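PDB 2YZY: outer membrane lipoprotein carrier protein LolA from Thermus thermophilus, which is of unknown function but has a LolA-like fold, consistent with carrying lipoproteins or other hydrophobic ligands across the periplasm. Local coordinates for residues A[49-57]-A[66-74]. Residues are numbered along the deposited sequence; the frame is centred on the assembly and turned at random.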
loop_
_atom_site.group_PDB
_atom_site.type_symbol
_atom_site.label_atom_id
_atom_site.label_comp_id
_atom_site.label_asym_id
_atom_site.label_seq_id
_atom_site.Cartn_x
_atom_site.Cartn_y
_atom_site.Cartn_z
ATOM N N GLN A 49 -3.253 10.084 12.130
ATOM C CA GLN A 49 -2.941 11.015 13.209
ATOM C C GLN A 49 -1.744 10.587 14.056
ATOM O O GLN A 49 -1.035 11.431 14.609
ATOM C CB GLN A 49 -4.171 11.216 14.098
ATOM C CG GLN A 49 -3.993 12.283 15.162
ATOM C CD GLN A 49 -5.313 12.735 15.755
ATOM O OE1 GLN A 49 -6.074 11.932 16.295
ATOM N NE2 GLN A 49 -5.593 14.031 15.654
ATOM N N ALA A 50 -1.511 9.282 14.149
ATOM C CA ALA A 50 -0.394 8.761 14.930
ATOM C C ALA A 50 0.784 8.397 14.030
ATOM O O ALA A 50 1.810 7.906 14.503
ATOM C CB ALA A 50 -0.840 7.535 15.726
ATOM N N ARG A 51 0.633 8.648 12.733
ATOM C CA ARG A 51 1.670 8.329 11.759
ATOM C C ARG A 51 2.052 6.855 11.853
ATOM O O ARG A 51 3.229 6.504 11.792
ATOM C CB ARG A 51 2.913 9.200 11.979
ATOM C CG ARG A 51 2.726 10.666 11.620
ATOM C CD ARG A 51 4.069 11.387 11.582
ATOM N NE ARG A 51 3.948 12.770 11.128
ATOM C CZ ARG A 51 3.327 13.730 11.806
ATOM N NH1 ARG A 51 2.764 13.459 12.976
ATOM N NH2 ARG A 51 3.269 14.960 11.313
ATOM N N LEU A 52 1.044 6.003 12.000
ATOM C CA LEU A 52 1.245 4.562 12.100
ATOM C C LEU A 52 0.624 3.853 10.905
ATOM O O LEU A 52 -0.482 4.179 10.484
ATOM C CB LEU A 52 0.617 4.016 13.383
ATOM C CG LEU A 52 1.204 4.416 14.735
ATOM C CD1 LEU A 52 0.470 3.646 15.830
ATOM C CD2 LEU A 52 2.693 4.103 14.780
ATOM N N PHE A 53 1.338 2.864 10.380
ATOM C CA PHE A 53 0.883 2.099 9.221
ATOM C C PHE A 53 1.289 0.643 9.462
ATOM O O PHE A 53 2.378 0.382 9.966
ATOM C CB PHE A 53 1.584 2.638 7.971
ATOM C CG PHE A 53 0.962 2.213 6.672
ATOM C CD1 PHE A 53 -0.277 2.709 6.282
ATOM C CD2 PHE A 53 1.650 1.367 5.805
ATOM C CE1 PHE A 53 -0.821 2.374 5.046
ATOM C CE2 PHE A 53 1.116 1.026 4.566
ATOM C CZ PHE A 53 -0.119 1.531 4.185
ATOM N N ARG A 54 0.418 -0.302 9.119
ATOM C CA ARG A 54 0.738 -1.716 9.306
ATOM C C ARG A 54 0.263 -2.516 8.105
ATOM O O ARG A 54 -0.840 -2.305 7.612
ATOM C CB ARG A 54 0.078 -2.265 10.583
ATOM C CG ARG A 54 0.430 -3.730 10.909
ATOM C CD ARG A 54 -0.214 -4.167 12.224
ATOM N NE ARG A 54 -0.001 -5.582 12.538
ATOM C CZ ARG A 54 0.748 -6.027 13.544
ATOM N NH1 ARG A 54 1.378 -5.175 14.346
ATOM N NH2 ARG A 54 0.838 -7.331 13.772
ATOM N N VAL A 55 1.113 -3.415 7.623
ATOM C CA VAL A 55 0.769 -4.263 6.488
ATOM C C VAL A 55 0.951 -5.706 6.941
ATOM O O VAL A 55 1.997 -6.067 7.486
ATOM C CB VAL A 55 1.683 -3.982 5.277
ATOM C CG1 VAL A 55 1.291 -4.890 4.112
ATOM C CG2 VAL A 55 1.577 -2.508 4.879
ATOM N N GLU A 56 -0.080 -6.522 6.738
ATOM C CA GLU A 56 -0.049 -7.928 7.142
ATOM C C GLU A 56 -0.168 -8.799 5.902
ATOM O O GLU A 56 -1.128 -8.688 5.145
ATOM C CB GLU A 56 -1.196 -8.210 8.116
ATOM C CG GLU A 56 -1.054 -7.421 9.419
ATOM C CD GLU A 56 -2.205 -7.616 10.384
ATOM O OE1 GLU A 56 -3.058 -8.498 10.144
ATOM O OE2 GLU A 56 -2.244 -6.884 11.397
ATOM N N PHE A 57 0.810 -9.674 5.702
ATOM C CA PHE A 57 0.829 -10.526 4.521
ATOM C C PHE A 57 0.139 -11.870 4.672
ATOM O O PHE A 57 0.279 -12.550 5.693
ATOM C CB PHE A 57 2.279 -10.720 4.081
ATOM C CG PHE A 57 2.964 -9.435 3.733
ATOM C CD1 PHE A 57 2.850 -8.898 2.455
ATOM C CD2 PHE A 57 3.679 -8.731 4.696
ATOM C CE1 PHE A 57 3.439 -7.674 2.144
ATOM C CE2 PHE A 57 4.271 -7.505 4.395
ATOM C CZ PHE A 57 4.150 -6.977 3.116
ATOM N N ASN A 66 3.828 -12.725 7.872
ATOM C CA ASN A 66 4.726 -11.587 8.063
ATOM C C ASN A 66 3.911 -10.314 8.198
ATOM O O ASN A 66 2.753 -10.255 7.792
ATOM C CB ASN A 66 5.636 -11.384 6.846
ATOM C CG ASN A 66 6.666 -12.474 6.682
ATOM O OD1 ASN A 66 6.606 -13.511 7.343
ATOM N ND2 ASN A 66 7.617 -12.252 5.774
ATOM N N PHE A 67 4.518 -9.292 8.785
ATOM C CA PHE A 67 3.853 -8.005 8.865
ATOM C C PHE A 67 4.903 -6.921 8.983
ATOM O O PHE A 67 6.049 -7.176 9.377
ATOM C CB PHE A 67 2.825 -7.947 10.019
ATOM C CG PHE A 67 3.418 -7.989 11.401
ATOM C CD1 PHE A 67 3.955 -6.841 11.987
ATOM C CD2 PHE A 67 3.392 -9.167 12.138
ATOM C CE1 PHE A 67 4.452 -6.872 13.290
ATOM C CE2 PHE A 67 3.889 -9.211 13.445
ATOM C CZ PHE A 67 4.420 -8.057 14.020
ATOM N N THR A 68 4.517 -5.719 8.586
ATOM C CA THR A 68 5.402 -4.571 8.637
ATOM C C THR A 68 4.698 -3.452 9.382
ATOM O O THR A 68 3.528 -3.169 9.130
ATOM C CB THR A 68 5.740 -4.067 7.224
ATOM O OG1 THR A 68 6.397 -5.104 6.493
ATOM C CG2 THR A 68 6.647 -2.845 7.296
ATOM N N VAL A 69 5.403 -2.829 10.318
ATOM C CA VAL A 69 4.836 -1.714 11.061
ATOM C C VAL A 69 5.706 -0.509 10.740
ATOM O O VAL A 69 6.929 -0.564 10.874
ATOM C CB VAL A 69 4.848 -1.959 12.581
ATOM C CG1 VAL A 69 4.296 -0.727 13.306
ATOM C CG2 VAL A 69 4.000 -3.171 12.916
ATOM N N ILE A 70 5.079 0.569 10.288
ATOM C CA ILE A 70 5.832 1.767 9.951
ATOM C C ILE A 70 5.427 2.925 10.848
ATOM O O ILE A 70 4.243 3.168 11.079
ATOM C CB ILE A 70 5.612 2.174 8.476
ATOM C CG1 ILE A 70 6.016 1.021 7.555
ATOM C CG2 ILE A 70 6.443 3.413 8.146
ATOM C CD1 ILE A 70 5.676 1.248 6.102
ATOM N N THR A 71 6.428 3.619 11.373
ATOM C CA THR A 71 6.201 4.774 12.226
ATOM C C THR A 71 7.052 5.892 11.643
ATOM O O THR A 71 7.798 5.671 10.688
ATOM C CB THR A 71 6.645 4.513 13.678
ATOM O OG1 THR A 71 8.063 4.307 13.719
ATOM C CG2 THR A 71 5.944 3.282 14.235
ATOM N N GLU A 72 6.939 7.092 12.199
ATOM C CA GLU A 72 7.729 8.204 11.696
ATOM C C GLU A 72 9.199 7.955 12.011
ATOM O O GLU A 72 10.085 8.359 11.257
ATOM C CB GLU A 72 7.289 9.519 12.344
ATOM C CG GLU A 72 7.583 9.608 13.835
ATOM C CD GLU A 72 7.442 11.019 14.374
ATOM O OE1 GLU A 72 7.652 11.217 15.590
ATOM O OE2 GLU A 72 7.126 11.932 13.581
ATOM N N LYS A 73 9.446 7.270 13.124
ATOM C CA LYS A 73 10.803 6.985 13.572
ATOM C C LYS A 73 11.444 5.731 12.987
ATOM O O LYS A 73 12.577 5.780 12.508
ATOM C CB LYS A 73 10.836 6.898 15.100
ATOM C CG LYS A 73 12.217 6.632 15.677
ATOM C CD LYS A 73 12.172 6.524 17.193
ATOM C CE LYS A 73 13.556 6.273 17.765
ATOM N NZ LYS A 73 14.168 5.033 17.208
ATOM N N GLU A 74 10.737 4.606 13.021
ATOM C CA GLU A 74 11.330 3.381 12.502
ATOM C C GLU A 74 10.363 2.418 11.831
ATOM O O GLU A 74 9.149 2.623 11.830
ATOM C CB GLU A 74 12.077 2.661 13.627
ATOM C CG GLU A 74 11.187 2.055 14.694
ATOM C CD GLU A 74 11.904 1.893 16.021
ATOM O OE1 GLU A 74 13.107 1.551 16.019
ATOM O OE2 GLU A 74 11.260 2.102 17.070
HETATM O O HOH W 1 4.781 7.449 14.414
#
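The guanidinium of Arg54 lies flat on the ring of Phe67, the two planes only 19° apart, in a cation-pi stack with Arg54 CZ 3.8 Å from the ring centroid. Arg54 NH2 sits over the middle of the ring, while Arg54 NH1 lies beyond its rim, 3.6 Å from Val69 CG2. Two torsions bring the groups together: Arg54 is extended as far as NE, with CG anti to the backbone N (chi1 -176°), and Phe67 CG sits between its own N and carbonyl carbon (chi1 68°). Arg54 NE makes a bent, salt-bridging hydrogen bond of 2.8 Å to Glu56 OE2, tilted from the guanidinium plane and met on the anti side of the carboxylate; with the bonds from Arg54 NH1 to the carbonyls of Leu188 and Arg190 it limits rotation of the group. Glu56 OE2 also pairs with Arg190, tying this face of the sheet to the C-terminal part of the chain.

On the other face, Phe53 and Ile70 run side by side, Phe53 CD2 to Ile70 CD1 4.0 Å. Further along, the Phe57 ring turns its edge to the second strand, bringing Phe57 CE2 to 3.8 Å from Thr68 OG1, a hydroxyl whose hydrogen-bond partner is Asn77. Near the start of strand 52-59, Leu52 CD2 presses tightly on Thr71 CG2, and beyond it one water joins Ala50 O to Glu72 N.

Paired N-H···O=C bonds link Phe53 with Ile70 and Val55 with Thr68, and Phe57 N donates to Asn66 O at 2.9 Å. With the strands running antiparallel, this is a beta hairpin, flanked by strands 39-47 and 75-79 within the mainly antiparallel, strongly curved beta structure, consistent with the unclosed barrel of the LolA-like fold.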